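Local coordinates for phosphatidylinositol transfer protein SFH5 (Saccharomyces cerevisiae, PDB 6W32), which binds heme b and transfers phosphatidylinositol between membranes, regulating phosphatidylinositol 4,5-bisphosphate homeostasis at the plasma membrane, at residues A[178-190]-A[214-228]. Residues are numbered along the deposited sequence; the frame is centred on the assembly and turned at random.
With HEM (protoporphyrin IX containing Fe), chain D.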
loop_
_atom_site.group_PDB
_atom_site.type_symbol
_atom_site.label_atom_id
_atom_site.label_comp_id
_atom_site.label_asym_id
_atom_site.label_seq_id
_atom_site.Cartn_x
_atom_site.Cartn_y
_atom_site.Cartn_z
ATOM N N TYR A 178 6.805 3.767 -6.039
ATOM C CA TYR A 178 6.113 2.513 -5.803
ATOM C C TYR A 178 6.726 1.893 -4.562
ATOM O O TYR A 178 7.788 2.312 -4.101
ATOM C CB TYR A 178 6.243 1.519 -6.959
ATOM C CG TYR A 178 5.499 1.832 -8.241
ATOM C CD1 TYR A 178 5.949 2.800 -9.105
ATOM C CD2 TYR A 178 4.388 1.090 -8.616
ATOM C CE1 TYR A 178 5.288 3.048 -10.288
ATOM C CE2 TYR A 178 3.721 1.338 -9.793
ATOM C CZ TYR A 178 4.172 2.315 -10.620
ATOM O OH TYR A 178 3.517 2.589 -11.802
ATOM N N MET A 179 6.079 0.849 -4.058
ATOM C CA MET A 179 6.439 0.208 -2.802
ATOM C C MET A 179 6.825 -1.244 -3.063
ATOM O O MET A 179 6.495 -1.819 -4.103
ATOM C CB MET A 179 5.259 0.269 -1.834
ATOM C CG MET A 179 5.496 -0.105 -0.373
ATOM S SD MET A 179 3.999 0.364 0.555
ATOM C CE MET A 179 2.846 -0.325 -0.619
ATOM N N THR A 180 7.527 -1.844 -2.116
ATOM C CA THR A 180 7.786 -3.271 -2.156
ATOM C C THR A 180 7.323 -3.867 -0.835
ATOM O O THR A 180 7.250 -3.162 0.178
ATOM C CB THR A 180 9.263 -3.535 -2.455
ATOM O OG1 THR A 180 9.543 -3.062 -3.785
ATOM C CG2 THR A 180 9.612 -5.014 -2.352
ATOM N N GLN A 181 6.939 -5.144 -0.858
ATOM C CA GLN A 181 6.326 -5.758 0.303
ATOM C C GLN A 181 6.881 -7.154 0.469
ATOM O O GLN A 181 7.088 -7.848 -0.523
ATOM C CB GLN A 181 4.796 -5.791 0.154
ATOM C CG GLN A 181 4.173 -4.400 0.179
ATOM C CD GLN A 181 2.710 -4.377 -0.215
ATOM O OE1 GLN A 181 2.236 -3.420 -0.840
ATOM N NE2 GLN A 181 1.984 -5.420 0.151
ATOM N N VAL A 182 7.156 -7.561 1.704
ATOM C CA VAL A 182 7.553 -8.935 1.975
ATOM C C VAL A 182 6.583 -9.537 2.974
ATOM O O VAL A 182 6.241 -8.897 3.973
ATOM C CB VAL A 182 9.000 -9.059 2.514
ATOM C CG1 VAL A 182 9.265 -10.471 3.088
ATOM C CG2 VAL A 182 9.972 -8.809 1.442
ATOM N N HIS A 183 6.171 -10.773 2.713
ATOM C CA HIS A 183 5.577 -11.634 3.718
ATOM C C HIS A 183 6.606 -12.675 4.127
ATOM O O HIS A 183 7.344 -13.204 3.277
ATOM C CB HIS A 183 4.326 -12.333 3.199
ATOM C CG HIS A 183 3.164 -11.413 3.020
ATOM N ND1 HIS A 183 1.897 -11.860 2.718
ATOM C CD2 HIS A 183 3.082 -10.063 3.097
ATOM C CE1 HIS A 183 1.082 -10.824 2.624
ATOM N NE2 HIS A 183 1.780 -9.721 2.835
ATOM N N ASP A 184 6.754 -12.831 5.434
ATOM C CA ASP A 184 7.514 -13.927 5.976
ATOM C C ASP A 184 6.486 -14.870 6.537
ATOM O O ASP A 184 5.759 -14.546 7.476
ATOM C CB ASP A 184 8.452 -13.441 7.080
ATOM C CG ASP A 184 9.283 -14.562 7.673
ATOM O OD1 ASP A 184 9.131 -15.718 7.224
ATOM O OD2 ASP A 184 10.087 -14.288 8.588
ATOM N N TYR A 185 6.439 -16.052 5.950
ATOM C CA TYR A 185 5.603 -17.118 6.450
ATOM C C TYR A 185 6.400 -18.184 7.174
ATOM O O TYR A 185 5.938 -19.333 7.264
ATOM C CB TYR A 185 4.837 -17.724 5.286
ATOM C CG TYR A 185 3.872 -16.754 4.664
ATOM C CD1 TYR A 185 2.790 -16.288 5.387
ATOM C CD2 TYR A 185 4.017 -16.329 3.357
ATOM C CE1 TYR A 185 1.895 -15.402 4.842
ATOM C CE2 TYR A 185 3.116 -15.459 2.798
ATOM C CZ TYR A 185 2.043 -15.001 3.553
ATOM O OH TYR A 185 1.124 -14.113 3.039
ATOM N N LYS A 186 7.584 -17.844 7.696
ATOM C CA LYS A 186 8.362 -18.869 8.375
ATOM C C LYS A 186 7.579 -19.424 9.544
ATOM O O LYS A 186 7.442 -18.773 10.581
ATOM C CB LYS A 186 9.693 -18.347 8.892
ATOM C CG LYS A 186 10.422 -19.450 9.657
ATOM C CD LYS A 186 11.969 -19.359 9.568
ATOM C CE LYS A 186 12.595 -20.749 9.481
ATOM N NZ LYS A 186 11.766 -21.743 10.244
ATOM N N GLY A 187 7.078 -20.634 9.393
ATOM C CA GLY A 187 6.436 -21.271 10.506
ATOM C C GLY A 187 5.066 -21.786 10.168
ATOM O O GLY A 187 4.501 -22.552 10.944
ATOM N N VAL A 188 4.509 -21.399 9.024
ATOM C CA VAL A 188 3.168 -21.861 8.703
ATOM C C VAL A 188 3.129 -23.379 8.677
ATOM O O VAL A 188 4.087 -24.051 8.265
ATOM C CB VAL A 188 2.691 -21.283 7.365
ATOM C CG1 VAL A 188 2.130 -19.868 7.567
ATOM C CG2 VAL A 188 3.830 -21.286 6.362
ATOM N N SER A 189 2.032 -23.928 9.182
ATOM C CA SER A 189 1.759 -25.346 9.075
ATOM C C SER A 189 0.716 -25.527 8.001
ATOM O O SER A 189 -0.211 -24.728 7.902
ATOM C CB SER A 189 1.243 -25.920 10.380
ATOM O OG SER A 189 0.351 -26.979 10.083
ATOM N N VAL A 190 0.871 -26.573 7.192
ATOM C CA VAL A 190 -0.058 -26.802 6.099
ATOM C C VAL A 190 -1.406 -27.298 6.589
ATOM O O VAL A 190 -2.366 -27.348 5.812
ATOM C CB VAL A 190 0.576 -27.789 5.096
ATOM C CG1 VAL A 190 0.343 -29.209 5.511
ATOM C CG2 VAL A 190 0.022 -27.554 3.713
ATOM N N GLU A 214 -1.622 0.549 -8.756
ATOM C CA GLU A 214 -0.428 1.230 -9.253
ATOM C C GLU A 214 0.453 1.755 -8.129
ATOM O O GLU A 214 1.094 2.802 -8.267
ATOM C CB GLU A 214 -0.754 2.364 -10.212
ATOM C CG GLU A 214 -1.128 1.893 -11.623
ATOM C CD GLU A 214 -0.048 1.032 -12.323
ATOM O OE1 GLU A 214 1.143 1.444 -12.313
ATOM O OE2 GLU A 214 -0.407 -0.040 -12.898
ATOM N N LEU A 215 0.522 1.004 -7.020
ATOM C CA LEU A 215 1.449 1.323 -5.939
ATOM C C LEU A 215 2.411 0.197 -5.580
ATOM O O LEU A 215 3.358 0.445 -4.832
ATOM C CB LEU A 215 0.684 1.737 -4.666
ATOM C CG LEU A 215 -0.039 3.061 -4.886
ATOM C CD1 LEU A 215 -1.223 3.203 -3.944
ATOM C CD2 LEU A 215 0.910 4.266 -4.789
ATOM N N LEU A 216 2.210 -1.018 -6.070
ATOM C CA LEU A 216 3.136 -2.114 -5.770
ATOM C C LEU A 216 4.114 -2.258 -6.915
ATOM O O LEU A 216 3.709 -2.230 -8.082
ATOM C CB LEU A 216 2.382 -3.429 -5.578
ATOM C CG LEU A 216 3.084 -4.623 -4.988
ATOM C CD1 LEU A 216 3.377 -4.367 -3.575
ATOM C CD2 LEU A 216 2.217 -5.868 -5.100
ATOM N N TYR A 217 5.403 -2.407 -6.592
ATOM C CA TYR A 217 6.400 -2.782 -7.610
ATOM C C TYR A 217 6.685 -4.272 -7.569
ATOM O O TYR A 217 6.484 -4.948 -8.570
ATOM C CB TYR A 217 7.728 -2.021 -7.479
ATOM C CG TYR A 217 8.721 -2.416 -8.560
ATOM C CD1 TYR A 217 8.513 -2.070 -9.896
ATOM C CD2 TYR A 217 9.858 -3.151 -8.254
ATOM C CE1 TYR A 217 9.417 -2.456 -10.910
ATOM C CE2 TYR A 217 10.750 -3.535 -9.239
ATOM C CZ TYR A 217 10.532 -3.182 -10.567
ATOM O OH TYR A 217 11.451 -3.574 -11.535
ATOM N N ALA A 218 7.118 -4.791 -6.418
ATOM C CA ALA A 218 7.385 -6.208 -6.227
ATOM C C ALA A 218 6.917 -6.637 -4.855
ATOM O O ALA A 218 7.043 -5.879 -3.888
ATOM C CB ALA A 218 8.870 -6.527 -6.329
ATOM N N LYS A 219 6.421 -7.867 -4.768
ATOM C CA LYS A 219 6.035 -8.479 -3.504
ATOM C C LYS A 219 6.688 -9.863 -3.389
ATOM O O LYS A 219 6.603 -10.683 -4.320
ATOM C CB LYS A 219 4.518 -8.551 -3.405
ATOM C CG LYS A 219 3.990 -9.024 -2.059
ATOM C CD LYS A 219 2.614 -8.431 -1.788
ATOM C CE LYS A 219 2.194 -8.553 -0.328
ATOM N NZ LYS A 219 0.777 -8.078 -0.145
ATOM N N TYR A 220 7.376 -10.111 -2.262
ATOM C CA TYR A 220 8.114 -11.349 -2.047
ATOM C C TYR A 220 7.455 -12.123 -0.921
ATOM O O TYR A 220 7.097 -11.548 0.109
ATOM C CB TYR A 220 9.598 -11.097 -1.705
ATOM C CG TYR A 220 10.302 -10.299 -2.759
ATOM C CD1 TYR A 220 10.358 -8.920 -2.671
ATOM C CD2 TYR A 220 10.846 -10.914 -3.890
ATOM C CE1 TYR A 220 10.950 -8.163 -3.656
ATOM C CE2 TYR A 220 11.469 -10.161 -4.881
ATOM C CZ TYR A 220 11.499 -8.773 -4.736
ATOM O OH TYR A 220 12.081 -7.967 -5.673
ATOM N N PHE A 221 7.323 -13.431 -1.117
ATOM C CA PHE A 221 6.676 -14.325 -0.167
ATOM C C PHE A 221 7.736 -15.331 0.225
ATOM O O PHE A 221 7.971 -16.276 -0.528
ATOM C CB PHE A 221 5.474 -15.020 -0.798
ATOM C CG PHE A 221 4.438 -14.080 -1.303
ATOM C CD1 PHE A 221 3.312 -13.803 -0.544
ATOM C CD2 PHE A 221 4.583 -13.461 -2.537
ATOM C CE1 PHE A 221 2.321 -12.946 -1.005
ATOM C CE2 PHE A 221 3.603 -12.590 -3.003
ATOM C CZ PHE A 221 2.456 -12.333 -2.224
ATOM N N VAL A 222 8.376 -15.156 1.380
ATOM C CA VAL A 222 9.575 -15.935 1.678
ATOM C C VAL A 222 9.315 -16.940 2.797
ATOM O O VAL A 222 8.413 -16.795 3.612
ATOM C CB VAL A 222 10.772 -15.026 2.018
ATOM C CG1 VAL A 222 10.815 -13.866 1.033
ATOM C CG2 VAL A 222 10.684 -14.536 3.439
ATOM N N ASN A 223 10.116 -17.997 2.796
ATOM C CA ASN A 223 10.075 -19.059 3.786
ATOM C C ASN A 223 8.779 -19.851 3.704
ATOM O O ASN A 223 8.170 -20.190 4.717
ATOM C CB ASN A 223 10.324 -18.501 5.175
ATOM C CG ASN A 223 11.763 -18.171 5.359
ATOM O OD1 ASN A 223 12.627 -18.927 4.901
ATOM N ND2 ASN A 223 12.054 -17.037 5.957
ATOM N N VAL A 224 8.419 -20.215 2.474
ATOM C CA VAL A 224 7.194 -20.896 2.065
ATOM C C VAL A 224 7.575 -22.281 1.547
ATOM O O VAL A 224 8.095 -22.397 0.432
ATOM C CB VAL A 224 6.459 -20.108 0.971
ATOM C CG1 VAL A 224 5.039 -20.621 0.766
ATOM C CG2 VAL A 224 6.484 -18.629 1.250
ATOM N N PRO A 225 7.314 -23.344 2.285
ATOM C CA PRO A 225 7.459 -24.701 1.725
ATOM C C PRO A 225 6.711 -24.925 0.406
ATOM O O PRO A 225 5.746 -24.210 0.131
ATOM C CB PRO A 225 6.884 -25.584 2.839
ATOM C CG PRO A 225 7.119 -24.799 4.097
ATOM C CD PRO A 225 6.990 -23.341 3.726
ATOM N N THR A 226 7.115 -25.916 -0.415
ATOM C CA THR A 226 6.443 -26.194 -1.695
ATOM C C THR A 226 5.157 -26.992 -1.539
ATOM O O THR A 226 4.406 -27.150 -2.524
ATOM C CB THR A 226 7.350 -26.974 -2.653
ATOM O OG1 THR A 226 8.141 -27.898 -1.898
ATOM C CG2 THR A 226 8.268 -26.039 -3.427
ATOM N N VAL A 227 4.891 -27.510 -0.333
ATOM C CA VAL A 227 3.619 -28.174 -0.066
ATOM C C VAL A 227 2.485 -27.178 0.031
ATOM O O VAL A 227 1.333 -27.583 0.266
ATOM C CB VAL A 227 3.711 -29.019 1.216
ATOM C CG1 VAL A 227 4.462 -30.359 0.909
ATOM C CG2 VAL A 227 4.366 -28.246 2.338
ATOM N N PHE A 228 2.792 -25.892 -0.180
ATOM C CA PHE A 228 1.873 -24.782 -0.100
ATOM C C PHE A 228 1.418 -24.306 -1.469
ATOM O O PHE A 228 0.780 -23.241 -1.575
ATOM C CB PHE A 228 2.539 -23.633 0.660
ATOM C CG PHE A 228 2.396 -23.733 2.146
ATOM C CD1 PHE A 228 1.187 -23.438 2.757
ATOM C CD2 PHE A 228 3.456 -24.129 2.930
ATOM C CE1 PHE A 228 1.048 -23.539 4.106
ATOM C CE2 PHE A 228 3.314 -24.226 4.297
ATOM C CZ PHE A 228 2.115 -23.942 4.882
HETATM C CHA HEM D . -2.082 -12.321 0.818
HETATM C CHB HEM D . -2.211 -13.669 5.420
HETATM C CHC HEM D . -0.190 -17.889 4.203
HETATM C CHD HEM D . 0.394 -16.316 -0.372
HETATM C C1A HEM D . -2.277 -12.336 2.174
HETATM C C2A HEM D . -2.935 -11.279 2.885
HETATM C C3A HEM D . -3.018 -11.645 4.180
HETATM C C4A HEM D . -2.373 -12.945 4.283
HETATM C CMA HEM D . -3.610 -10.911 5.408
HETATM C CAA HEM D . -3.471 -10.069 2.103
HETATM C CBA HEM D . -2.743 -8.751 2.225
HETATM C CGA HEM D . -1.462 -8.736 2.970
HETATM O O1A HEM D . -1.618 -8.840 4.228
HETATM O O2A HEM D . -0.662 -7.876 2.473
HETATM C C1B HEM D . -1.733 -14.945 5.486
HETATM C C2B HEM D . -1.701 -15.747 6.677
HETATM C C3B HEM D . -1.147 -16.918 6.358
HETATM C C4B HEM D . -0.806 -16.896 4.936
HETATM C CMB HEM D . -2.225 -15.259 8.044
HETATM C CAB HEM D . -0.876 -18.096 7.320
HETATM C CBB HEM D . -1.280 -19.324 7.048
HETATM C C1C HEM D . 0.176 -17.871 2.870
HETATM C C2C HEM D . 0.846 -18.925 2.075
HETATM C C3C HEM D . 0.999 -18.476 0.809
HETATM C C4C HEM D . 0.444 -17.131 0.746
HETATM C CMC HEM D . 1.314 -20.309 2.598
HETATM C CAC HEM D . 1.667 -19.230 -0.374
HETATM C CBC HEM D . 2.516 -18.607 -1.224
HETATM C C1D HEM D . -0.259 -15.122 -0.507
HETATM C C2D HEM D . -0.457 -14.378 -1.728
HETATM C C3D HEM D . -1.264 -13.143 -1.319
HETATM C C4D HEM D . -1.448 -13.269 0.086
HETATM C CMD HEM D . 0.015 -14.709 -3.146
HETATM C CAD HEM D . -1.760 -11.943 -2.135
HETATM C CBD HEM D . -0.887 -10.749 -1.732
HETATM C CGD HEM D . -1.265 -9.573 -2.599
HETATM O O1D HEM D . -0.766 -8.433 -2.320
HETATM O O2D HEM D . -2.257 -9.731 -3.389
HETATM N NA HEM D . -1.959 -13.342 3.040
HETATM N NB HEM D . -1.186 -15.669 4.447
HETATM N NC HEM D . -0.037 -16.853 2.010
HETATM N ND HEM D . -0.882 -14.433 0.551
HETATM FE FE HEM D . -0.917 -15.034 2.535
#
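H183 and F221, neighbours on parallel strands, point side by side to the heme face of the sheet, the edge of F221 turned to the face of H183 with planes 74° apart. Two residues on from H183, Y185 is the proximal iron ligand: its OH lies 2.3 Å from the heme iron, with heme C1C over one face of its ring, while its ring edge meets F221, CE2 to CD1 3.7 Å. A phenol suits this place because its oxygen can bind ferric iron. H183 ND1 donates to that oxygen, which probably fixes the rotation of the imidazole and orients the ligand oxygen, and H183 NE2 makes a weak bond to propionate O2A. K219 has CG anti to its backbone N (chi1 -173°) and the chain extended, which carries its amine along H183 to the propionates. There K219 NZ bonds both, O1D at 2.7 Å and O2A at 3.0 Å; a long cation fits two carboxylates. Beyond the strands, F228 CZ packs on V188 CG2 at 3.5 Å, and both residues touch the heme rim.

Parallel backbone bonds set the register that brings these side chains together, among them V222 N to H183 O (2.9 Å, nearly straight at 178°). At the end of the strand, D184 OD1 accepts from K186 N in an Asx turn.

Helix 195-211 makes the beta-alpha-beta crossover between these adjacent inner strands of the CRAL-TRIO sheet, flanked by strands 132-136 and 247-250; helix 151-166 covers M179 and Q181.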